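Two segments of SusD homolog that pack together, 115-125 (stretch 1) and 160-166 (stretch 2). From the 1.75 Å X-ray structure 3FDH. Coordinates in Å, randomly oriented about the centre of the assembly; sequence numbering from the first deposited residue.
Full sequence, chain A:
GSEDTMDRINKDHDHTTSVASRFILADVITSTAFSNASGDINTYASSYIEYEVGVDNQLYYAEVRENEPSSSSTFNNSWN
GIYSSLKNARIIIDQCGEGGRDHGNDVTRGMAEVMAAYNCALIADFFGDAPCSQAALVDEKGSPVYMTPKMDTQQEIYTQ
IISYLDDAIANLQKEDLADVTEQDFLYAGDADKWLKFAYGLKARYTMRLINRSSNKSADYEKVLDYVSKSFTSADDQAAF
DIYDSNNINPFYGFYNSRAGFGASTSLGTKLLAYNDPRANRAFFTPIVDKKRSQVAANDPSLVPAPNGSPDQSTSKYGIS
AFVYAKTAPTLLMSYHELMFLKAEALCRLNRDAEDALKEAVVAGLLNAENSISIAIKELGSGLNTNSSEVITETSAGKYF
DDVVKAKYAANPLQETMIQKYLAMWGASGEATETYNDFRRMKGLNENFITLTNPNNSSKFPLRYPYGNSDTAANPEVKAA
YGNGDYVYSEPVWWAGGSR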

HETATM    1  N   MSE A 115       0.941 -15.505   0.703  1.00 28.81           N
HETATM    2  CA  MSE A 115       0.594 -14.735  -0.498  1.00 28.65           C
HETATM    3  C   MSE A 115      -0.883 -14.855  -0.771  1.00 29.74           C
HETATM    4  O   MSE A 115      -1.490 -13.943  -1.331  1.00 31.34           O
HETATM    5  CB  MSE A 115       1.369 -15.182  -1.736  1.00 28.03           C
HETATM    6  CG  MSE A 115       2.864 -14.959  -1.682  1.00 27.01           C
HETATM    7 SE   MSE A 115       3.188 -13.096  -1.956  0.75 26.25          SE
HETATM    8  CE  MSE A 115       3.429 -12.455  -0.187  1.00 27.45           C
ATOM      9  N   ALA A 116      -1.461 -15.977  -0.368  1.00 29.33           N
ATOM     10  CA  ALA A 116      -2.908 -16.204  -0.606  1.00 28.52           C
ATOM     11  C   ALA A 116      -3.672 -15.204   0.276  1.00 29.26           C
ATOM     12  O   ALA A 116      -4.632 -14.572  -0.144  1.00 29.83           O
ATOM     13  CB  ALA A 116      -3.312 -17.629  -0.286  1.00 28.92           C
ATOM     14  N   ALA A 117      -3.205 -15.088   1.511  1.00 29.78           N
ATOM     15  CA  ALA A 117      -3.819 -14.204   2.488  1.00 27.94           C
ATOM     16  C   ALA A 117      -3.740 -12.785   1.985  1.00 28.92           C
ATOM     17  O   ALA A 117      -4.696 -12.017   2.061  1.00 28.89           O
ATOM     18  CB  ALA A 117      -3.116 -14.321   3.859  1.00 26.96           C
ATOM     19  N   TYR A 118      -2.580 -12.457   1.452  1.00 28.62           N
ATOM     20  CA  TYR A 118      -2.302 -11.089   1.018  1.00 27.91           C
ATOM     21  C   TYR A 118      -3.224 -10.679  -0.099  1.00 29.69           C
ATOM     22  O   TYR A 118      -3.764  -9.576  -0.109  1.00 29.44           O
ATOM     23  CB  TYR A 118      -0.828 -10.927   0.604  1.00 29.01           C
ATOM     24  CG  TYR A 118      -0.358  -9.499   0.589  1.00 26.69           C
ATOM     25  CD1 TYR A 118      -0.670  -8.655  -0.468  1.00 32.27           C
ATOM     26  CD2 TYR A 118       0.412  -8.999   1.614  1.00 27.56           C
ATOM     27  CE1 TYR A 118      -0.239  -7.328  -0.497  1.00 30.06           C
ATOM     28  CE2 TYR A 118       0.851  -7.690   1.591  1.00 29.38           C
ATOM     29  CZ  TYR A 118       0.533  -6.859   0.525  1.00 29.41           C
ATOM     30  OH  TYR A 118       0.979  -5.547   0.518  1.00 30.92           O
ATOM     31  N   ASN A 119      -3.417 -11.601  -1.029  1.00 28.68           N
ATOM     32  CA  ASN A 119      -4.262 -11.327  -2.195  1.00 28.59           C
ATOM     33  C   ASN A 119      -5.736 -11.333  -1.851  1.00 28.63           C
ATOM     34  O   ASN A 119      -6.520 -10.548  -2.398  1.00 27.60           O
ATOM     35  CB  ASN A 119      -3.923 -12.261  -3.344  1.00 27.33           C
ATOM     36  CG  ASN A 119      -2.619 -11.870  -4.011  1.00 28.22           C
ATOM     37  OD1 ASN A 119      -2.544 -10.854  -4.707  1.00 29.33           O
ATOM     38  ND2 ASN A 119      -1.576 -12.644  -3.765  1.00 26.85           N
ATOM     39  N   CYS A 120      -6.105 -12.173  -0.895  1.00 28.14           N
ATOM     40  CA  CYS A 120      -7.499 -12.178  -0.445  1.00 28.53           C
ATOM     41  C   CYS A 120      -7.830 -10.858   0.186  1.00 29.39           C
ATOM     42  O   CYS A 120      -8.936 -10.330   0.049  1.00 30.48           O
ATOM     43  CB  CYS A 120      -7.773 -13.289   0.568  1.00 29.57           C
ATOM     44  SG  CYS A 120      -7.877 -14.955  -0.186  1.00 31.35           S
ATOM     45  N   ALA A 121      -6.855 -10.320   0.881  1.00 30.05           N
ATOM     46  CA  ALA A 121      -7.034  -9.033   1.580  1.00 29.97           C
ATOM     47  C   ALA A 121      -7.213  -7.910   0.578  1.00 30.37           C
ATOM     48  O   ALA A 121      -8.029  -7.001   0.767  1.00 30.75           O
ATOM     49  CB  ALA A 121      -5.842  -8.750   2.475  1.00 28.54           C
ATOM     50  N   LEU A 122      -6.439  -7.955  -0.496  1.00 29.58           N
ATOM     51  CA  LEU A 122      -6.565  -6.893  -1.539  1.00 30.03           C
ATOM     52  C   LEU A 122      -7.970  -6.959  -2.105  1.00 30.83           C
ATOM     53  O   LEU A 122      -8.642  -5.965  -2.348  1.00 31.06           O
ATOM     54  CB  LEU A 122      -5.486  -7.042  -2.635  1.00 30.70           C
ATOM     55  CG  LEU A 122      -4.048  -6.687  -2.241  1.00 29.71           C
ATOM     56  CD1 LEU A 122      -3.049  -7.169  -3.306  1.00 31.01           C
ATOM     57  CD2 LEU A 122      -3.895  -5.185  -1.976  1.00 28.46           C
ATOM     58  N   ILE A 123      -8.449  -8.171  -2.263  1.00 30.14           N
ATOM     59  CA  ILE A 123      -9.791  -8.342  -2.802  1.00 29.19           C
ATOM     60  C   ILE A 123     -10.802  -7.726  -1.842  1.00 28.43           C
ATOM     61  O   ILE A 123     -11.686  -6.923  -2.204  1.00 29.62           O
ATOM     62  CB  ILE A 123     -10.163  -9.840  -3.009  1.00 29.64           C
ATOM     63  CG1 ILE A 123      -9.407 -10.445  -4.198  1.00 32.42           C
ATOM     64  CG2 ILE A 123     -11.641  -9.987  -3.302  1.00 30.71           C
ATOM     65  CD1 ILE A 123      -9.626 -11.945  -4.365  1.00 31.26           C
ATOM     66  N   ALA A 124     -10.692  -8.170  -0.608  1.00 27.78           N
ATOM     67  CA  ALA A 124     -11.651  -7.775   0.415  1.00 28.26           C
ATOM     68  C   ALA A 124     -11.580  -6.291   0.675  1.00 27.94           C
ATOM     69  O   ALA A 124     -12.581  -5.627   0.787  1.00 29.00           O
ATOM     70  CB  ALA A 124     -11.456  -8.593   1.721  1.00 28.07           C
ATOM     71  N   ASP A 125     -10.379  -5.762   0.758  1.00 27.22           N
ATOM     72  CA  ASP A 125     -10.202  -4.330   1.104  1.00 25.79           C
ATOM     73  C   ASP A 125     -10.704  -3.373   0.036  1.00 28.97           C
ATOM     74  O   ASP A 125     -11.333  -2.314   0.328  1.00 29.85           O
ATOM     75  CB  ASP A 125      -8.755  -4.028   1.419  1.00 26.73           C
ATOM     76  CG  ASP A 125      -8.344  -4.628   2.703  1.00 29.41           C
ATOM     77  OD1 ASP A 125      -9.225  -4.990   3.525  1.00 26.68           O
ATOM     78  OD2 ASP A 125      -7.120  -4.774   2.872  1.00 27.40           O
ATOM     79  N   GLN A 160     -10.977 -16.181   6.137  1.00 30.00           N
ATOM     80  CA  GLN A 160     -10.112 -17.003   5.279  1.00 29.90           C
ATOM     81  C   GLN A 160      -8.702 -16.479   5.304  1.00 29.35           C
ATOM     82  O   GLN A 160      -7.730 -17.220   5.313  1.00 30.57           O
ATOM     83  CB  GLN A 160     -10.627 -17.065   3.841  1.00 29.55           C
ATOM     84  CG  GLN A 160     -11.958 -17.762   3.727  1.00 31.75           C
ATOM     85  CD  GLN A 160     -12.589 -17.650   2.335  1.00 34.91           C
ATOM     86  OE1 GLN A 160     -12.130 -18.268   1.365  1.00 35.28           O
ATOM     87  NE2 GLN A 160     -13.706 -16.928   2.261  1.00 33.49           N
ATOM     88  N   ILE A 161      -8.606 -15.172   5.400  1.00 29.36           N
ATOM     89  CA  ILE A 161      -7.311 -14.502   5.443  1.00 29.83           C
ATOM     90  C   ILE A 161      -6.532 -14.908   6.691  1.00 30.53           C
ATOM     91  O   ILE A 161      -5.356 -15.332   6.636  1.00 28.63           O
ATOM     92  CB  ILE A 161      -7.481 -12.979   5.395  1.00 30.13           C
ATOM     93  CG1 ILE A 161      -7.963 -12.579   4.003  1.00 31.48           C
ATOM     94  CG2 ILE A 161      -6.197 -12.271   5.739  1.00 27.88           C
ATOM     95  CD1 ILE A 161      -8.488 -11.139   3.889  1.00 28.87           C
ATOM     96  N   ILE A 162      -7.198 -14.814   7.826  1.00 30.20           N
ATOM     97  CA  ILE A 162      -6.534 -15.156   9.106  1.00 30.41           C
ATOM     98  C   ILE A 162      -6.170 -16.644   9.164  1.00 30.57           C
ATOM     99  O   ILE A 162      -5.111 -17.057   9.671  1.00 29.99           O
ATOM    100  CB  ILE A 162      -7.395 -14.782  10.300  1.00 29.26           C
ATOM    101  CG1 ILE A 162      -7.620 -13.279  10.290  1.00 33.02           C
ATOM    102  CG2 ILE A 162      -6.719 -15.251  11.612  1.00 29.87           C
ATOM    103  CD1 ILE A 162      -6.325 -12.524  10.376  1.00 31.12           C
ATOM    104  N   SER A 163      -7.040 -17.428   8.570  1.00 30.27           N
ATOM    105  CA  SER A 163      -6.863 -18.871   8.526  1.00 30.65           C
ATOM    106  C   SER A 163      -5.634 -19.224   7.706  1.00 28.89           C
ATOM    107  O   SER A 163      -4.827 -20.078   8.089  1.00 28.20           O
ATOM    108  CB  SER A 163      -8.121 -19.524   7.977  1.00 31.78           C
ATOM    109  OG  SER A 163      -7.965 -20.928   7.874  1.00 36.07           O
ATOM    110  N   TYR A 164      -5.469 -18.542   6.589  1.00 28.58           N
ATOM    111  CA  TYR A 164      -4.281 -18.731   5.770  1.00 27.83           C
ATOM    112  C   TYR A 164      -3.015 -18.388   6.538  1.00 27.63           C
ATOM    113  O   TYR A 164      -1.990 -19.064   6.426  1.00 28.16           O
ATOM    114  CB  TYR A 164      -4.316 -17.932   4.468  1.00 27.56           C
ATOM    115  CG  TYR A 164      -5.022 -18.638   3.319  1.00 28.10           C
ATOM    116  CD1 TYR A 164      -4.733 -19.944   2.998  1.00 29.28           C
ATOM    117  CD2 TYR A 164      -5.919 -17.953   2.506  1.00 29.34           C
ATOM    118  CE1 TYR A 164      -5.366 -20.571   1.938  1.00 29.52           C
ATOM    119  CE2 TYR A 164      -6.551 -18.571   1.434  1.00 30.32           C
ATOM    120  CZ  TYR A 164      -6.273 -19.871   1.156  1.00 29.55           C
ATOM    121  OH  TYR A 164      -6.914 -20.490   0.095  1.00 33.85           O
ATOM    122  N   LEU A 165      -3.092 -17.329   7.330  1.00 28.49           N
ATOM    123  CA  LEU A 165      -1.919 -16.837   8.071  1.00 30.21           C
ATOM    124  C   LEU A 165      -1.589 -17.823   9.183  1.00 31.42           C
ATOM    125  O   LEU A 165      -0.429 -18.147   9.429  1.00 33.15           O
ATOM    126  CB  LEU A 165      -2.131 -15.416   8.624  1.00 31.26           C
ATOM    127  CG  LEU A 165      -2.146 -14.305   7.547  1.00 31.67           C
ATOM    128  CD1 LEU A 165      -2.480 -12.934   8.131  1.00 28.52           C
ATOM    129  CD2 LEU A 165      -0.800 -14.294   6.786  1.00 29.60           C
ATOM    130  N   ASP A 166      -2.621 -18.365   9.797  1.00 31.65           N
ATOM    131  CA  ASP A 166      -2.388 -19.339  10.872  1.00 31.63           C
ATOM    132  C   ASP A 166      -1.755 -20.584  10.286  1.00 30.50           C
ATOM    133  O   ASP A 166      -0.834 -21.167  10.861  1.00 30.38           O
ATOM    134  CB  ASP A 166      -3.668 -19.656  11.624  1.00 32.07           C
ATOM    135  CG  ASP A 166      -4.110 -18.523  12.520  1.00 31.76           C
ATOM    136  OD1 ASP A 166      -3.270 -17.675  12.912  1.00 36.89           O
ATOM    137  OD2 ASP A 166      -5.315 -18.503  12.833  1.00 35.23           O
TER

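Both stretches are helical, and each helix extends beyond the residues given here at both ends. They run nearly antiparallel, with 165° between their N-to-C directions. The axes approach to 8.3 Å. That is close for two helices. The residues of stretch 1 that meet stretch 2 are all small: Ala 116, Ala 117, Cys 120, Ala 121 and Ala 124. The backbones come nearest at Ala 117 and Ile 161, whose CA atoms are 4.6 Å apart.

Within each stretch the backbone makes the i to i+4 hydrogen bonds of a helix. In stretch 1 the hydrogen bonds run from Asn 119 N to Met 115 O (3.0 Å) through to Asp 125 N to Ala 121 O (2.7 Å). In stretch 2 they include Leu 165 N to Ile 161 O (3.1 Å). Asn 119 ND2 adds a side-chain hydrogen bond to Met 115 O at 2.8 Å, within its own helix. No hydrogen bond crosses between the stretches, so contact rests on apolar packing and on the ring of Tyr 164.

The apolar packing centres on Ala 117 and Ile 161. Ala 117 points toward stretch 2 and touches three residues there. Ala 117 CB lies 3.7 Å from Ile 161 O, 3.9 Å from Tyr 164 CB and 3.7 Å from Leu 165 CD2. The methyl group of Ala 117 fills this space, where the two backbones come nearest. The contact with Ile 161 O is van der Waals in nature, since the methyl carbon carries no polar hydrogen; that oxygen also accepts the helical hydrogen bond from Leu 165 N.

Ile 161 supplies the most covered surface of any residue in the pair. Its CA-to-CB bond points sideways, but the end of the side chain comes nearer to stretch 1. Ile 161 CG1 packs 3.5 Å from Cys 120 CB. Ile 161 CD1 reaches further along the helix, to 3.4 Å from Ala 121 CA and 3.8 Å from Ala 121 CB. Ile 161 CD1 is also 4.5 Å from Ala 124 CB, a looser contact. Leu 165 also starts sideways and turns its end inward to meet Ala 117.

The aromatic contacts belong to Tyr 164. Ala 116 CB sits over one face of the ring, 3.8 Å from the centroid of the Tyr 164 ring and 11° off the normal. This is a CH-pi contact, in which the weakly polarised methyl hydrogens meet the ring's electron cloud. Cys 120 SG lies instead at the ring edge, near its plane, 4.2 Å from Tyr 164 CE2. This is a sulfur-aromatic contact, with the polarisable sulfur beside the ring's C-H rim. Tyr 164 OH is hydrogen-bonded elsewhere in the structure.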